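Local coordinates for glycosylation Associate Protein 1 (Streptococcus agalactiae serotype V, PDB 6OYC) that probably serves, as a glycosyltransferase-like member of the Gap123 complex, in the glycosylation and accessory Sec export of surface adhesins, perhaps through sugar binding, at residues S7-N10 against T14-D17. Residues are numbered along the deposited sequence; the frame is centred on the assembly and turned at random.
Sequences SWYN and TWYD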
ATOM      1  N   SER A   7      -8.609  -6.488   0.315  1.00 27.40           N
ATOM      2  CA  SER A   7      -7.978  -7.124  -0.846  1.00 32.38           C
ATOM      3  C   SER A   7      -6.486  -6.840  -0.778  1.00 30.00           C
ATOM      4  O   SER A   7      -5.973  -6.000  -1.529  1.00 32.05           O
ATOM      5  CB  SER A   7      -8.568  -6.619  -2.180  1.00 27.97           C
ATOM      6  OG  SER A   7      -9.879  -7.122  -2.347  1.00 39.83           O
ATOM      7  N   TRP A   8      -5.810  -7.484   0.159  1.00 28.82           N
ATOM      8  CA  TRP A   8      -4.387  -7.216   0.340  1.00 33.07           C
ATOM      9  C   TRP A   8      -3.600  -8.416  -0.143  1.00 32.87           C
ATOM     10  O   TRP A   8      -2.722  -8.927   0.564  1.00 34.71           O
ATOM     11  CB  TRP A   8      -4.058  -6.912   1.800  1.00 32.50           C
ATOM     12  CG  TRP A   8      -4.756  -5.710   2.339  1.00 32.38           C
ATOM     13  CD1 TRP A   8      -5.267  -4.654   1.625  1.00 31.58           C
ATOM     14  CD2 TRP A   8      -5.021  -5.433   3.713  1.00 28.70           C
ATOM     15  NE1 TRP A   8      -5.847  -3.736   2.483  1.00 31.06           N
ATOM     16  CE2 TRP A   8      -5.696  -4.185   3.769  1.00 31.19           C
ATOM     17  CE3 TRP A   8      -4.752  -6.114   4.908  1.00 26.31           C
ATOM     18  CZ2 TRP A   8      -6.107  -3.617   4.965  1.00 29.81           C
ATOM     19  CZ3 TRP A   8      -5.148  -5.538   6.099  1.00 27.90           C
ATOM     20  CH2 TRP A   8      -5.832  -4.310   6.119  1.00 30.57           C
ATOM     21  N   TYR A   9      -3.953  -8.874  -1.337  1.00 28.97           N
ATOM     22  CA  TYR A   9      -3.509 -10.126  -1.912  1.00 31.31           C
ATOM     23  C   TYR A   9      -2.154  -9.954  -2.598  1.00 35.24           C
ATOM     24  O   TYR A   9      -1.663  -8.840  -2.812  1.00 38.13           O
ATOM     25  CB  TYR A   9      -4.553 -10.631  -2.905  1.00 27.50           C
ATOM     26  CG  TYR A   9      -5.857 -10.935  -2.241  1.00 32.36           C
ATOM     27  CD1 TYR A   9      -5.900 -11.795  -1.148  1.00 31.17           C
ATOM     28  CD2 TYR A   9      -7.046 -10.352  -2.672  1.00 30.44           C
ATOM     29  CE1 TYR A   9      -7.070 -12.092  -0.515  1.00 29.24           C
ATOM     30  CE2 TYR A   9      -8.250 -10.645  -2.021  1.00 32.22           C
ATOM     31  CZ  TYR A   9      -8.247 -11.525  -0.943  1.00 30.89           C
ATOM     32  OH  TYR A   9      -9.404 -11.851  -0.266  1.00 30.33           O
ATOM     33  N   ASN A  10      -1.553 -11.088  -2.947  1.00 32.89           N
ATOM     34  CA  ASN A  10      -0.325 -11.130  -3.728  1.00 34.75           C
ATOM     35  C   ASN A  10      -0.710 -11.291  -5.191  1.00 36.69           C
ATOM     36  O   ASN A  10      -1.483 -12.189  -5.537  1.00 38.36           O
ATOM     37  CB  ASN A  10       0.569 -12.280  -3.257  1.00 36.57           C
ATOM     38  CG  ASN A  10       1.873 -12.409  -4.050  1.00 38.75           C
ATOM     39  OD1 ASN A  10       1.895 -12.303  -5.276  1.00 43.74           O
ATOM     40  ND2 ASN A  10       2.964 -12.690  -3.339  1.00 26.66           N
ATOM     41  N   THR A  14      -2.505 -15.410  -5.235  1.00 34.22           N
ATOM     42  CA  THR A  14      -3.532 -14.584  -4.607  1.00 34.04           C
ATOM     43  C   THR A  14      -3.518 -14.685  -3.089  1.00 32.35           C
ATOM     44  O   THR A  14      -3.525 -13.666  -2.390  1.00 32.50           O
ATOM     45  CB  THR A  14      -4.922 -14.978  -5.128  1.00 34.20           C
ATOM     46  OG1 THR A  14      -4.978 -14.742  -6.529  1.00 37.97           O
ATOM     47  CG2 THR A  14      -6.039 -14.161  -4.448  1.00 29.70           C
ATOM     48  N   TRP A  15      -3.531 -15.903  -2.559  1.00 31.02           N
ATOM     49  CA  TRP A  15      -3.806 -16.108  -1.143  1.00 28.99           C
ATOM     50  C   TRP A  15      -2.554 -16.056  -0.290  1.00 29.23           C
ATOM     51  O   TRP A  15      -2.615 -16.383   0.899  1.00 30.30           O
ATOM     52  CB  TRP A  15      -4.564 -17.434  -0.955  1.00 27.57           C
ATOM     53  CG  TRP A  15      -5.723 -17.523  -1.934  1.00 28.31           C
ATOM     54  CD1 TRP A  15      -5.786 -18.280  -3.078  1.00 29.67           C
ATOM     55  CD2 TRP A  15      -6.958 -16.787  -1.881  1.00 29.22           C
ATOM     56  NE1 TRP A  15      -6.977 -18.067  -3.729  1.00 31.24           N
ATOM     57  CE2 TRP A  15      -7.715 -17.155  -3.019  1.00 32.12           C
ATOM     58  CE3 TRP A  15      -7.500 -15.863  -0.980  1.00 28.31           C
ATOM     59  CZ2 TRP A  15      -8.977 -16.620  -3.284  1.00 29.98           C
ATOM     60  CZ3 TRP A  15      -8.761 -15.332  -1.242  1.00 26.57           C
ATOM     61  CH2 TRP A  15      -9.481 -15.712  -2.387  1.00 29.68           C
ATOM     62  N   TYR A  16      -1.428 -15.629  -0.862  1.00 28.23           N
ATOM     63  CA  TYR A  16      -0.131 -15.645  -0.207  1.00 28.50           C
ATOM     64  C   TYR A  16       0.183 -14.275   0.420  1.00 30.58           C
ATOM     65  O   TYR A  16      -0.623 -13.344   0.386  1.00 28.31           O
ATOM     66  CB  TYR A  16       0.953 -16.068  -1.215  1.00 30.85           C
ATOM     67  CG  TYR A  16       2.286 -16.465  -0.595  1.00 28.89           C
ATOM     68  CD1 TYR A  16       2.358 -17.499   0.336  1.00 28.38           C
ATOM     69  CD2 TYR A  16       3.459 -15.793  -0.922  1.00 30.58           C
ATOM     70  CE1 TYR A  16       3.563 -17.864   0.919  1.00 25.90           C
ATOM     71  CE2 TYR A  16       4.671 -16.159  -0.352  1.00 30.60           C
ATOM     72  CZ  TYR A  16       4.705 -17.201   0.567  1.00 26.72           C
ATOM     73  OH  TYR A  16       5.875 -17.570   1.148  1.00 25.87           O
ATOM     74  N   ASP A  17       1.374 -14.181   1.025  1.00 28.71           N
ATOM     75  CA  ASP A  17       1.853 -12.965   1.675  1.00 32.95           C
ATOM     76  C   ASP A  17       2.013 -11.842   0.652  1.00 35.25           C
ATOM     77  O   ASP A  17       2.580 -12.047  -0.424  1.00 35.55           O
ATOM     78  CB  ASP A  17       3.202 -13.280   2.363  1.00 34.43           C
ATOM     79  CG  ASP A  17       3.747 -12.142   3.269  1.00 35.12           C
ATOM     80  OD1 ASP A  17       3.056 -11.124   3.530  1.00 31.56           O
ATOM     81  OD2 ASP A  17       4.904 -12.308   3.741  1.00 36.91           O
TER
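Asn10 reaches residues 14-17 through both its backbone and its side chain. Its amide N donates to the carbonyl O of Thr14 at 3.3 Å, a long bond. The side chain holds a second carbonyl: ND2, tilted from the carbonyl plane, gives a hydrogen to Asp17 O at 3.0 Å, with the N-H...O angle at 154°. CG lies anti to the backbone N (chi1 179°), which carries the amide across to Asp17; on the way ND2 passes the edge of the Tyr16 ring, in its plane and 4.0 Å from CD2. The return contact is weaker, a CA-H...O approach of Thr14 CA to Asn10 O.

Next to this polar grip sits a small, largely apolar cluster. Tyr9 CB lies 3.2 Å from Thr14 O, the carbonyl that also accepts from Asn10 N. The methyl CG2 of Thr14 is shared by two rings. It lies over one face of Tyr9, offset toward the rim and 3.9 Å from CG, and over the centre of one face of the Trp15 indole. Tyr9 and Trp15 run alongside each other, pointing the same way with their planes 72° apart, and Tyr9 CE1 meets Trp15 CZ3 at 3.7 Å.

Asn10 OD1 accepts from the backbone N of Asn12, an Asx turn within the link between the segments that pins the amide's other end. Further out, Tyr9 OH bonds to His238 and Tyr16 OH to Gln168. Trp15 packs on helix 208-223.

All this belongs to the long loop between strand 2-5, in the seven-stranded parallel sheet, and helix 33-43. With neither segment in regular secondary structure, the turn is held in part by one asparagine whose two N-H donors satisfy two carbonyl oxygens, with one methyl set in the corner between two aromatic faces.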